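Local coordinates for putative peptidase (Bacteroides fragilis, PDB 5DYN), which is a probable clostripain-family cysteine protease implicated in activating the B. fragilis toxin, this chain being the N-terminal part of the whole protein, at residues A[21-25]-A[86-90]; A[43-48]-A[67-71]; A[62-67]-A[78-84]. All blocks are in the same frame, centred on the assembly; numbering follows the deposited sequence.

Interaction 1: A[21-25]-A[86-90]. With NA (sodium ion), chain C; NA (sodium ion), chain D.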
ATOM      1  N   TYR A  21      -5.512 -10.258  -4.010  1.00 36.20           N
ATOM      2  CA  TYR A  21      -6.245 -10.591  -2.795  1.00 35.82           C
ATOM      3  C   TYR A  21      -7.266  -9.508  -2.460  1.00 30.01           C
ATOM      4  O   TYR A  21      -6.906  -8.424  -2.006  1.00 31.61           O
ATOM      5  CB  TYR A  21      -5.273 -10.786  -1.626  1.00 32.52           C
ATOM      6  CG  TYR A  21      -5.841 -11.583  -0.472  1.00 33.11           C
ATOM      7  CD1 TYR A  21      -6.663 -10.983   0.475  1.00 35.88           C
ATOM      8  CD2 TYR A  21      -5.553 -12.933  -0.327  1.00 32.89           C
ATOM      9  CE1 TYR A  21      -7.186 -11.708   1.528  1.00 36.74           C
ATOM     10  CE2 TYR A  21      -6.072 -13.667   0.727  1.00 33.05           C
ATOM     11  CZ  TYR A  21      -6.885 -13.047   1.652  1.00 31.31           C
ATOM     12  OH  TYR A  21      -7.403 -13.767   2.705  1.00 31.83           O
ATOM     13  N   MET A  22      -8.541  -9.808  -2.676  1.00 32.03           N
ATOM     14  CA  MET A  22      -9.589  -8.812  -2.493  1.00 36.99           C
ATOM     15  C   MET A  22     -10.422  -9.037  -1.235  1.00 37.72           C
ATOM     16  O   MET A  22     -11.322  -9.879  -1.212  1.00 34.47           O
ATOM     17  CB  MET A  22     -10.512  -8.784  -3.709  1.00 32.28           C
ATOM     18  CG  MET A  22      -9.782  -8.692  -5.028  1.00 36.31           C
ATOM     19  SD  MET A  22     -10.913  -8.321  -6.377  1.00 39.78           S
ATOM     20  CE  MET A  22      -9.941  -8.894  -7.751  1.00 45.35           C
ATOM     21  N   ILE A  23     -10.115  -8.277  -0.193  1.00 37.62           N
ATOM     22  CA  ILE A  23     -10.960  -8.238   0.989  1.00 34.27           C
ATOM     23  C   ILE A  23     -12.069  -7.226   0.724  1.00 35.44           C
ATOM     24  O   ILE A  23     -11.955  -6.051   1.076  1.00 37.86           O
ATOM     25  CB  ILE A  23     -10.159  -7.864   2.249  1.00 28.48           C
ATOM     26  CG1 ILE A  23      -8.935  -8.774   2.380  1.00 28.44           C
ATOM     27  CG2 ILE A  23     -11.038  -7.946   3.489  1.00 28.86           C
ATOM     28  CD1 ILE A  23      -8.001  -8.394   3.510  1.00 25.36           C
ATOM     29  N   ALA A  24     -13.138  -7.688   0.083  1.00 38.20           N
ATOM     30  CA  ALA A  24     -14.170  -6.792  -0.424  1.00 32.87           C
ATOM     31  C   ALA A  24     -15.469  -6.852   0.375  1.00 36.40           C
ATOM     32  O   ALA A  24     -16.474  -6.267  -0.027  1.00 37.14           O
ATOM     33  CB  ALA A  24     -14.445  -7.102  -1.887  1.00 30.79           C
ATOM     34  N   GLN A  25     -15.453  -7.549   1.506  1.00 37.93           N
ATOM     35  CA  GLN A  25     -16.646  -7.648   2.341  1.00 38.05           C
ATOM     36  C   GLN A  25     -16.792  -6.381   3.174  1.00 35.03           C
ATOM     37  O   GLN A  25     -16.679  -6.398   4.403  1.00 38.19           O
ATOM     38  CB  GLN A  25     -16.591  -8.888   3.233  1.00 33.13           C
ATOM     39  CG  GLN A  25     -17.911  -9.221   3.911  1.00 33.14           C
ATOM     40  CD  GLN A  25     -17.896 -10.592   4.541  1.00 38.87           C
ATOM     41  OE1 GLN A  25     -17.575 -11.580   3.886  1.00 38.54           O
ATOM     42  NE2 GLN A  25     -18.226 -10.661   5.825  1.00 43.17           N
ATOM     43  N   GLU A  86     -17.835 -19.283   4.031  1.00 47.54           N
ATOM     44  CA  GLU A  86     -17.705 -17.908   4.480  1.00 44.92           C
ATOM     45  C   GLU A  86     -16.675 -17.834   5.598  1.00 48.27           C
ATOM     46  O   GLU A  86     -16.634 -18.694   6.477  1.00 44.63           O
ATOM     47  CB  GLU A  86     -19.047 -17.339   4.939  1.00 39.14           C
ATOM     48  CG  GLU A  86     -19.800 -16.562   3.859  1.00 50.80           C
ATOM     49  CD  GLU A  86     -19.160 -15.218   3.508  1.00 62.71           C
ATOM     50  OE1 GLU A  86     -17.995 -14.960   3.890  1.00 54.33           O
ATOM     51  OE2 GLU A  86     -19.839 -14.403   2.844  1.00 66.12           O
ATOM     52  N   GLN A  87     -15.834 -16.809   5.548  1.00 45.75           N
ATOM     53  CA  GLN A  87     -14.685 -16.734   6.432  1.00 42.58           C
ATOM     54  C   GLN A  87     -14.145 -15.318   6.509  1.00 34.03           C
ATOM     55  O   GLN A  87     -14.408 -14.498   5.636  1.00 41.84           O
ATOM     56  CB  GLN A  87     -13.588 -17.684   5.946  1.00 39.83           C
ATOM     57  CG  GLN A  87     -13.099 -17.367   4.544  1.00 39.39           C
ATOM     58  CD  GLN A  87     -12.235 -18.461   3.962  1.00 34.87           C
ATOM     59  OE1 GLN A  87     -12.046 -19.510   4.576  1.00 40.77           O
ATOM     60  NE2 GLN A  87     -11.708 -18.227   2.767  1.00 30.41           N
ATOM     61  N   ASN A  88     -13.390 -15.039   7.563  1.00 38.31           N
ATOM     62  CA  ASN A  88     -12.698 -13.767   7.689  1.00 35.39           C
ATOM     63  C   ASN A  88     -11.444 -13.762   6.824  1.00 37.79           C
ATOM     64  O   ASN A  88     -10.440 -14.381   7.172  1.00 37.54           O
ATOM     65  CB  ASN A  88     -12.346 -13.498   9.154  1.00 36.06           C
ATOM     66  CG  ASN A  88     -11.482 -12.267   9.333  1.00 36.66           C
ATOM     67  OD1 ASN A  88     -11.482 -11.362   8.498  1.00 35.74           O
ATOM     68  ND2 ASN A  88     -10.748 -12.220  10.438  1.00 39.97           N
ATOM     69  N   SER A  89     -11.509 -13.065   5.692  1.00 34.51           N
ATOM     70  CA  SER A  89     -10.383 -13.008   4.766  1.00 34.05           C
ATOM     71  C   SER A  89      -9.273 -12.089   5.277  1.00 33.26           C
ATOM     72  O   SER A  89      -8.197 -12.011   4.683  1.00 33.68           O
ATOM     73  CB  SER A  89     -10.857 -12.551   3.388  1.00 28.82           C
ATOM     74  OG  SER A  89     -11.893 -13.392   2.915  1.00 31.16           O
ATOM     75  N   ALA A  90      -9.546 -11.398   6.380  1.00 37.90           N
ATOM     76  CA  ALA A  90      -8.552 -10.543   7.019  1.00 35.55           C
ATOM     77  C   ALA A  90      -7.810 -11.312   8.106  1.00 38.20           C
ATOM     78  O   ALA A  90      -7.038 -10.735   8.874  1.00 38.54           O
ATOM     79  CB  ALA A  90      -9.208  -9.301   7.600  1.00 34.64           C
TER
HETATM   80 NA    NA C 401     -15.710 -12.730   4.914  1.00 33.95          NA
HETATM   81 NA    NA D 402     -18.141 -12.636   1.751  1.00 47.52          NA
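I23, on strand 16-23, lays its side chain against S89 and A90 of the 86-90 loop: CD1 of I23 is 3.8 Å from O of S89 and 4.4 Å from CB of A90. Y21, two residues earlier, approaches the same place. Its OH donates a 2.8 Å hydrogen bond to O of S89, with that oxygen at the ring edge, near its plane. The loop is held in shape by an Asx turn, N of A90 donating to OD1 of N88 at 2.9 Å, and OG of S89 is taken up by D58 and Y56 of strand 51-58. Farther along, the segments meet through metal coordination. OE1 of Q25 bridges two sodium ions, 2.4 Å from the chain C ion and 2.5 Å from the chain D ion. The first ion also takes O of Q87 at 2.3 Å, the second OE2 of E86 at 2.7 Å. D58 binds both ions; D59 and S61 complete the second site, and D5 of the neighbouring chain joins the first. The contact sits at the carboxyl edge of parallel strands 16-23 and 51-58, where loops of an alpha/beta fold gather, here that of a clan CD peptidase.

Interaction 2: A[43-48]-A[67-71]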
ATOM      1  N   MET A  43      -6.205  -8.618 -19.118  1.00 44.75           N
ATOM      2  CA  MET A  43      -5.636  -9.945 -19.310  1.00 49.34           C
ATOM      3  C   MET A  43      -5.591 -10.320 -20.791  1.00 53.33           C
ATOM      4  O   MET A  43      -4.857 -11.227 -21.192  1.00 48.99           O
ATOM      5  CB  MET A  43      -6.444 -10.972 -18.509  1.00 46.27           C
ATOM      6  CG  MET A  43      -5.872 -12.375 -18.488  1.00 62.38           C
ATOM      7  SD  MET A  43      -4.082 -12.438 -18.285  1.00 65.07           S
ATOM      8  CE  MET A  43      -3.870 -11.597 -16.736  1.00 34.96           C
ATOM      9  N   ARG A  44      -6.366  -9.605 -21.601  1.00 48.90           N
ATOM     10  CA  ARG A  44      -6.434  -9.864 -23.035  1.00 49.22           C
ATOM     11  C   ARG A  44      -5.093  -9.624 -23.720  1.00 51.81           C
ATOM     12  O   ARG A  44      -4.665 -10.420 -24.556  1.00 53.47           O
ATOM     13  CB  ARG A  44      -7.517  -8.997 -23.681  1.00 53.57           C
ATOM     14  CG  ARG A  44      -8.933  -9.429 -23.336  1.00 55.79           C
ATOM     15  CD  ARG A  44      -9.968  -8.405 -23.771  1.00 55.46           C
ATOM     16  NE  ARG A  44      -9.879  -8.088 -25.193  1.00 60.54           N
ATOM     17  CZ  ARG A  44      -9.412  -6.941 -25.678  1.00 64.57           C
ATOM     18  NH1 ARG A  44      -8.987  -5.992 -24.854  1.00 65.47           N
ATOM     19  NH2 ARG A  44      -9.371  -6.741 -26.988  1.00 67.48           N
ATOM     20  N   GLN A  45      -4.431  -8.529 -23.368  1.00 55.11           N
ATOM     21  CA  GLN A  45      -3.123  -8.234 -23.940  1.00 56.94           C
ATOM     22  C   GLN A  45      -2.010  -8.813 -23.069  1.00 57.20           C
ATOM     23  O   GLN A  45      -0.933  -8.231 -22.957  1.00 59.05           O
ATOM     24  CB  GLN A  45      -2.939  -6.725 -24.120  1.00 57.36           C
ATOM     25  CG  GLN A  45      -3.952  -6.096 -25.071  1.00 64.57           C
ATOM     26  CD  GLN A  45      -3.301  -5.378 -26.244  1.00 71.94           C
ATOM     27  OE1 GLN A  45      -2.345  -4.619 -26.072  1.00 76.39           O
ATOM     28  NE2 GLN A  45      -3.819  -5.615 -27.446  1.00 52.48           N
ATOM     29  N   VAL A  46      -2.287  -9.964 -22.458  1.00 56.48           N
ATOM     30  CA  VAL A  46      -1.316 -10.678 -21.635  1.00 47.70           C
ATOM     31  C   VAL A  46      -1.198 -12.136 -22.082  1.00 57.40           C
ATOM     32  O   VAL A  46      -2.204 -12.813 -22.296  1.00 55.85           O
ATOM     33  CB  VAL A  46      -1.695 -10.636 -20.136  1.00 47.06           C
ATOM     34  CG1 VAL A  46      -0.760 -11.516 -19.315  1.00 44.06           C
ATOM     35  CG2 VAL A  46      -1.681  -9.210 -19.620  1.00 49.75           C
ATOM     36  N   ASP A  47       0.037 -12.609 -22.225  1.00 60.13           N
ATOM     37  CA  ASP A  47       0.303 -13.986 -22.629  1.00 48.17           C
ATOM     38  C   ASP A  47      -0.126 -14.970 -21.539  1.00 55.05           C
ATOM     39  O   ASP A  47       0.614 -15.218 -20.586  1.00 57.28           O
ATOM     40  CB  ASP A  47       1.788 -14.156 -22.953  1.00 51.86           C
ATOM     41  CG  ASP A  47       2.100 -15.498 -23.573  1.00 62.56           C
ATOM     42  OD1 ASP A  47       1.196 -16.084 -24.205  1.00 65.60           O
ATOM     43  OD2 ASP A  47       3.253 -15.962 -23.438  1.00 64.81           O
ATOM     44  N   ALA A  48      -1.318 -15.539 -21.695  1.00 57.41           N
ATOM     45  CA  ALA A  48      -1.936 -16.343 -20.642  1.00 55.00           C
ATOM     46  C   ALA A  48      -1.366 -17.755 -20.522  1.00 59.17           C
ATOM     47  O   ALA A  48      -1.889 -18.570 -19.761  1.00 58.75           O
ATOM     48  CB  ALA A  48      -3.441 -16.417 -20.860  1.00 47.33           C
ATOM     49  N   ARG A  67      -8.901 -18.093 -11.534  1.00 41.60           N
ATOM     50  CA  ARG A  67      -7.796 -17.767 -12.419  1.00 38.98           C
ATOM     51  C   ARG A  67      -8.349 -17.186 -13.709  1.00 40.74           C
ATOM     52  O   ARG A  67      -9.253 -17.760 -14.313  1.00 46.96           O
ATOM     53  CB  ARG A  67      -6.945 -19.005 -12.707  1.00 46.51           C
ATOM     54  CG  ARG A  67      -5.835 -18.760 -13.711  1.00 45.88           C
ATOM     55  CD  ARG A  67      -5.078 -20.036 -14.043  1.00 42.88           C
ATOM     56  NE  ARG A  67      -3.951 -19.765 -14.931  1.00 46.82           N
ATOM     57  CZ  ARG A  67      -4.034 -19.748 -16.258  1.00 53.78           C
ATOM     58  NH1 ARG A  67      -5.193 -19.994 -16.855  1.00 52.80           N
ATOM     59  NH2 ARG A  67      -2.959 -19.488 -16.990  1.00 49.77           N
ATOM     60  N   LEU A  68      -7.817 -16.044 -14.122  1.00 46.80           N
ATOM     61  CA  LEU A  68      -8.291 -15.386 -15.334  1.00 43.04           C
ATOM     62  C   LEU A  68      -7.485 -15.835 -16.544  1.00 42.23           C
ATOM     63  O   LEU A  68      -6.661 -15.086 -17.066  1.00 46.09           O
ATOM     64  CB  LEU A  68      -8.221 -13.865 -15.185  1.00 42.25           C
ATOM     65  CG  LEU A  68      -9.043 -13.262 -14.043  1.00 44.86           C
ATOM     66  CD1 LEU A  68      -9.021 -11.743 -14.106  1.00 45.48           C
ATOM     67  CD2 LEU A  68     -10.471 -13.784 -14.063  1.00 43.23           C
ATOM     68  N   GLY A  69      -7.723 -17.066 -16.981  1.00 51.92           N
ATOM     69  CA  GLY A  69      -7.048 -17.599 -18.148  1.00 56.40           C
ATOM     70  C   GLY A  69      -7.829 -17.315 -19.414  1.00 56.65           C
ATOM     71  O   GLY A  69      -8.878 -16.675 -19.376  1.00 57.54           O
ATOM     72  N   LYS A  70      -7.312 -17.788 -20.541  1.00 64.53           N
ATOM     73  CA  LYS A  70      -7.996 -17.635 -21.820  1.00 65.71           C
ATOM     74  C   LYS A  70      -8.454 -18.987 -22.338  1.00 63.06           C
ATOM     75  O   LYS A  70      -7.744 -19.980 -22.185  1.00 65.30           O
ATOM     76  CB  LYS A  70      -7.084 -16.970 -22.849  1.00 60.58           C
ATOM     77  CG  LYS A  70      -6.626 -15.572 -22.484  1.00 61.65           C
ATOM     78  CD  LYS A  70      -5.623 -15.071 -23.507  1.00 56.25           C
ATOM     79  CE  LYS A  70      -5.244 -13.626 -23.271  1.00 50.16           C
ATOM     80  NZ  LYS A  70      -4.226 -13.178 -24.261  1.00 56.84           N
ATOM     81  N   ASP A  71      -9.632 -19.034 -22.954  1.00 65.14           N
ATOM     82  CA  ASP A  71     -10.073 -20.270 -23.584  1.00 69.55           C
ATOM     83  C   ASP A  71      -9.268 -20.493 -24.862  1.00 72.08           C
ATOM     84  O   ASP A  71      -8.455 -19.654 -25.246  1.00 70.78           O
ATOM     85  CB  ASP A  71     -11.587 -20.261 -23.860  1.00 64.85           C
ATOM     86  CG  ASP A  71     -12.036 -19.120 -24.767  1.00 68.36           C
ATOM     87  OD1 ASP A  71     -11.209 -18.521 -25.484  1.00 71.26           O
ATOM     88  OD2 ASP A  71     -13.252 -18.834 -24.776  1.00 65.03           O
TER
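This contact belongs to a beta-alpha-beta crossover: helix 29-43 links the parallel neighbours 16-23 and 51-58, and the loop that leads from the helix to the second strand rests on the end of strand 64-70. The loop starts with a type I turn from M43 to V46, closed by N of V46 donating to O of M43 at 3.1 Å. K70 reaches into it with its side chain extended from CB outward. NZ of K70 donates to O of R44 and to O of V46, both at 2.8 Å, while CE of K70 sits 3.2 Å from O of M43. CG of K70 packs on CB of A48 at 3.7 Å. R67 makes the second polar link: its NH2 gives a hydrogen bond of 3.1 Å to O of A48, and the same guanidinium nitrogen also bonds to N52 at the start of strand 51-58. Beside the polar contacts M43 packs on L68, CG of M43 4.3 Å from CB of L68; the same CG also comes within 3.2 Å of O of L68, and L53 of strand 51-58 packs on both side chains. At G69 a CB would point away from the loop and run into NH1 of R67, so glycine suits this position. M43 and V46 also pack on V69 and F73 of the neighbouring chain. K70 and R67, the strand's cationic side chains, meet the loop through backbone carbonyls, though R67 also has a weak ion pair with E79: the strand supplies donors to oxygens the loop presents.

Interaction 3: A[62-67]-A[78-84]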
ATOM      1  N   ALA A  62     -19.951 -15.931  -0.970  1.00 47.25           N
ATOM      2  CA  ALA A  62     -18.886 -16.847  -0.561  1.00 47.27           C
ATOM      3  C   ALA A  62     -17.560 -16.568  -1.264  1.00 43.62           C
ATOM      4  O   ALA A  62     -17.535 -16.294  -2.464  1.00 45.50           O
ATOM      5  CB  ALA A  62     -19.314 -18.287  -0.811  1.00 46.97           C
ATOM      6  N   PRO A  63     -16.452 -16.630  -0.507  1.00 39.26           N
ATOM      7  CA  PRO A  63     -15.110 -16.418  -1.056  1.00 43.10           C
ATOM      8  C   PRO A  63     -14.795 -17.410  -2.167  1.00 39.02           C
ATOM      9  O   PRO A  63     -15.350 -18.508  -2.183  1.00 42.51           O
ATOM     10  CB  PRO A  63     -14.192 -16.642   0.151  1.00 36.29           C
ATOM     11  CG  PRO A  63     -15.054 -16.395   1.337  1.00 35.42           C
ATOM     12  CD  PRO A  63     -16.420 -16.872   0.945  1.00 39.16           C
ATOM     13  N   ARG A  64     -13.918 -17.024  -3.084  1.00 36.44           N
ATOM     14  CA  ARG A  64     -13.557 -17.900  -4.186  1.00 33.07           C
ATOM     15  C   ARG A  64     -12.206 -17.522  -4.782  1.00 38.41           C
ATOM     16  O   ARG A  64     -11.910 -16.347  -4.991  1.00 33.75           O
ATOM     17  CB  ARG A  64     -14.644 -17.865  -5.264  1.00 37.49           C
ATOM     18  CG  ARG A  64     -15.021 -16.462  -5.706  1.00 40.82           C
ATOM     19  CD  ARG A  64     -16.508 -16.339  -5.976  1.00 34.45           C
ATOM     20  NE  ARG A  64     -16.871 -15.001  -6.434  1.00 39.42           N
ATOM     21  CZ  ARG A  64     -17.283 -14.017  -5.640  1.00 34.74           C
ATOM     22  NH1 ARG A  64     -17.398 -14.213  -4.335  1.00 36.63           N
ATOM     23  NH2 ARG A  64     -17.590 -12.837  -6.156  1.00 34.72           N
ATOM     24  N   LEU A  65     -11.384 -18.533  -5.035  1.00 38.86           N
ATOM     25  CA  LEU A  65     -10.116 -18.327  -5.713  1.00 38.75           C
ATOM     26  C   LEU A  65     -10.244 -18.755  -7.167  1.00 40.98           C
ATOM     27  O   LEU A  65     -10.532 -19.916  -7.460  1.00 38.79           O
ATOM     28  CB  LEU A  65      -8.991 -19.102  -5.028  1.00 40.85           C
ATOM     29  CG  LEU A  65      -7.631 -18.965  -5.715  1.00 40.04           C
ATOM     30  CD1 LEU A  65      -7.216 -17.501  -5.772  1.00 36.23           C
ATOM     31  CD2 LEU A  65      -6.579 -19.803  -5.009  1.00 38.81           C
ATOM     32  N   ILE A  66     -10.038 -17.809  -8.073  1.00 35.45           N
ATOM     33  CA  ILE A  66     -10.186 -18.074  -9.493  1.00 39.98           C
ATOM     34  C   ILE A  66      -8.919 -17.728 -10.259  1.00 44.96           C
ATOM     35  O   ILE A  66      -7.983 -17.150  -9.707  1.00 46.72           O
ATOM     36  CB  ILE A  66     -11.361 -17.280 -10.099  1.00 41.18           C
ATOM     37  CG1 ILE A  66     -11.025 -15.790 -10.143  1.00 35.94           C
ATOM     38  CG2 ILE A  66     -12.643 -17.530  -9.315  1.00 44.55           C
ATOM     39  CD1 ILE A  66     -12.145 -14.929 -10.667  1.00 34.80           C
ATOM     40  N   ARG A  67      -8.901 -18.093 -11.534  1.00 41.60           N
ATOM     41  CA  ARG A  67      -7.796 -17.767 -12.419  1.00 38.98           C
ATOM     42  C   ARG A  67      -8.349 -17.186 -13.709  1.00 40.74           C
ATOM     43  O   ARG A  67      -9.253 -17.760 -14.313  1.00 46.96           O
ATOM     44  CB  ARG A  67      -6.945 -19.005 -12.707  1.00 46.51           C
ATOM     45  CG  ARG A  67      -5.835 -18.760 -13.711  1.00 45.88           C
ATOM     46  CD  ARG A  67      -5.078 -20.036 -14.043  1.00 42.88           C
ATOM     47  NE  ARG A  67      -3.951 -19.765 -14.931  1.00 46.82           N
ATOM     48  CZ  ARG A  67      -4.034 -19.748 -16.258  1.00 53.78           C
ATOM     49  NH1 ARG A  67      -5.193 -19.994 -16.855  1.00 52.80           N
ATOM     50  NH2 ARG A  67      -2.959 -19.488 -16.990  1.00 49.77           N
ATOM     51  N   GLU A  78     -13.049 -17.112 -16.553  1.00 48.24           N
ATOM     52  CA  GLU A  78     -12.798 -17.394 -15.145  1.00 48.76           C
ATOM     53  C   GLU A  78     -12.641 -18.890 -14.909  1.00 46.00           C
ATOM     54  O   GLU A  78     -13.474 -19.682 -15.340  1.00 53.80           O
ATOM     55  CB  GLU A  78     -13.933 -16.856 -14.272  1.00 46.20           C
ATOM     56  CG  GLU A  78     -14.177 -15.364 -14.378  1.00 41.39           C
ATOM     57  CD  GLU A  78     -15.330 -14.921 -13.503  1.00 51.94           C
ATOM     58  OE1 GLU A  78     -15.803 -15.743 -12.688  1.00 54.60           O
ATOM     59  OE2 GLU A  78     -15.770 -13.760 -13.629  1.00 52.67           O
ATOM     60  N   GLU A  79     -11.574 -19.272 -14.217  1.00 49.70           N
ATOM     61  CA  GLU A  79     -11.346 -20.670 -13.878  1.00 43.87           C
ATOM     62  C   GLU A  79     -11.330 -20.857 -12.367  1.00 47.45           C
ATOM     63  O   GLU A  79     -10.458 -20.327 -11.681  1.00 49.21           O
ATOM     64  CB  GLU A  79     -10.031 -21.164 -14.484  1.00 46.79           C
ATOM     65  CG  GLU A  79      -9.908 -20.926 -15.979  1.00 56.92           C
ATOM     66  CD  GLU A  79      -8.517 -21.225 -16.504  1.00 60.15           C
ATOM     67  OE1 GLU A  79      -7.690 -21.751 -15.729  1.00 58.58           O
ATOM     68  OE2 GLU A  79      -8.251 -20.933 -17.691  1.00 63.89           O
ATOM     69  N   THR A  80     -12.292 -21.614 -11.851  1.00 46.02           N
ATOM     70  CA  THR A  80     -12.379 -21.851 -10.414  1.00 40.36           C
ATOM     71  C   THR A  80     -11.261 -22.765  -9.922  1.00 46.94           C
ATOM     72  O   THR A  80     -11.145 -23.911 -10.357  1.00 43.08           O
ATOM     73  CB  THR A  80     -13.734 -22.462 -10.027  1.00 39.16           C
ATOM     74  OG1 THR A  80     -14.782 -21.541 -10.349  1.00 51.65           O
ATOM     75  CG2 THR A  80     -13.777 -22.765  -8.538  1.00 45.18           C
ATOM     76  N   ILE A  81     -10.439 -22.242  -9.015  1.00 47.54           N
ATOM     77  CA  ILE A  81      -9.358 -23.016  -8.414  1.00 44.00           C
ATOM     78  C   ILE A  81      -9.814 -23.638  -7.097  1.00 53.68           C
ATOM     79  O   ILE A  81      -9.529 -24.806  -6.817  1.00 52.74           O
ATOM     80  CB  ILE A  81      -8.112 -22.148  -8.160  1.00 45.48           C
ATOM     81  CG1 ILE A  81      -7.703 -21.418  -9.441  1.00 44.14           C
ATOM     82  CG2 ILE A  81      -6.968 -22.997  -7.614  1.00 52.29           C
ATOM     83  CD1 ILE A  81      -7.494 -22.332 -10.621  1.00 42.49           C
ATOM     84  N   GLU A  82     -10.522 -22.850  -6.292  1.00 49.53           N
ATOM     85  CA  GLU A  82     -11.094 -23.345  -5.046  1.00 49.97           C
ATOM     86  C   GLU A  82     -12.223 -22.441  -4.565  1.00 49.07           C
ATOM     87  O   GLU A  82     -12.133 -21.218  -4.652  1.00 51.06           O
ATOM     88  CB  GLU A  82     -10.016 -23.466  -3.961  1.00 51.97           C
ATOM     89  CG  GLU A  82     -10.494 -24.143  -2.677  1.00 50.27           C
ATOM     90  CD  GLU A  82      -9.389 -24.308  -1.643  1.00 62.86           C
ATOM     91  OE1 GLU A  82      -8.252 -23.855  -1.899  1.00 68.53           O
ATOM     92  OE2 GLU A  82      -9.659 -24.889  -0.568  1.00 61.81           O
ATOM     93  N   ASN A  83     -13.296 -23.056  -4.078  1.00 52.06           N
ATOM     94  CA  ASN A  83     -14.358 -22.320  -3.407  1.00 50.22           C
ATOM     95  C   ASN A  83     -14.205 -22.460  -1.900  1.00 50.25           C
ATOM     96  O   ASN A  83     -13.757 -23.492  -1.405  1.00 42.62           O
ATOM     97  CB  ASN A  83     -15.740 -22.809  -3.851  1.00 51.11           C
ATOM     98  CG  ASN A  83     -16.062 -22.428  -5.287  1.00 59.08           C
ATOM     99  OD1 ASN A  83     -16.449 -23.273  -6.094  1.00 61.78           O
ATOM    100  ND2 ASN A  83     -15.903 -21.150  -5.610  1.00 56.31           N
ATOM    101  N   TYR A  84     -14.573 -21.416  -1.169  1.00 45.89           N
ATOM    102  CA  TYR A  84     -14.398 -21.420   0.273  1.00 44.98           C
ATOM    103  C   TYR A  84     -15.722 -21.198   0.984  1.00 44.23           C
ATOM    104  O   TYR A  84     -16.621 -20.558   0.440  1.00 51.09           O
ATOM    105  CB  TYR A  84     -13.392 -20.343   0.691  1.00 41.61           C
ATOM    106  CG  TYR A  84     -12.049 -20.453   0.005  1.00 39.07           C
ATOM    107  CD1 TYR A  84     -11.040 -21.249   0.534  1.00 45.17           C
ATOM    108  CD2 TYR A  84     -11.788 -19.758  -1.170  1.00 34.59           C
ATOM    109  CE1 TYR A  84      -9.809 -21.354  -0.087  1.00 37.87           C
ATOM    110  CE2 TYR A  84     -10.560 -19.857  -1.800  1.00 45.90           C
ATOM    111  CZ  TYR A  84      -9.573 -20.657  -1.254  1.00 42.98           C
ATOM    112  OH  TYR A  84      -8.348 -20.759  -1.872  1.00 42.17           O
TER
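Six backbone hydrogen bonds join 62-67 and 78-84, five of them inside the antiparallel hairpin. The sixth, N of Y84 to O of P63 (3.2 Å), lies past its strands. N of L65 donates to O of E82 (2.8 Å). O of L65 accepts twice, from N of I81 at 2.8 Å and from N of E82 at 3.2 Å: a classic beta bulge, which shifts the register by one before I66 faces T80. R67 and E79 form a hydrogen-bonded pair, N of R67 to O of E79 at 2.7 Å and N of E79 to O of R67 at 2.8 Å. The backbones of R64 and I66 turn the other way, to I57 and V55 of strand 51-58. NH1 of R67 makes a weak salt bridge of 3.3 Å to OE1 of E79, while its NH2 goes to A48 and N52. NH1 of R64 binds O of A62 at 2.8 Å and NH2 pairs with D59; E78 pairs with K40. L65 packs on I81 (CG to CB 4.0 Å) and on Y84 (CB to CE2 3.7 Å). The pairing rests chiefly on main-chain bonds, and the doubly used carbonyl of L65 absorbs the extra residue without losing a bond.

In the fold
From the N terminus the chain runs up strand 16-23; 21-25 leads out of it, and 86-90 closes the widest loop, interaction 1. Interactions 2 and 3 nest inside it. Helix 29-43 leads into 43-48, which closes on 67-71 in interaction 2. Before that loop is finished, 62-67 has been laid down, and its partner 78-84 returns only afterwards, so interactions 2 and 3 cross, sharing R67. Interactions 1 and 2 lie on opposite sides of the chain's centre, 24 Å apart between centres. Interaction 3 touches both: P63 packs on E86 and Q87, L68 on E78. Together they tie strand 16-23 to the loop before helix 92-105, and the loop after helix 29-43 to hairpin 64-70/76-83.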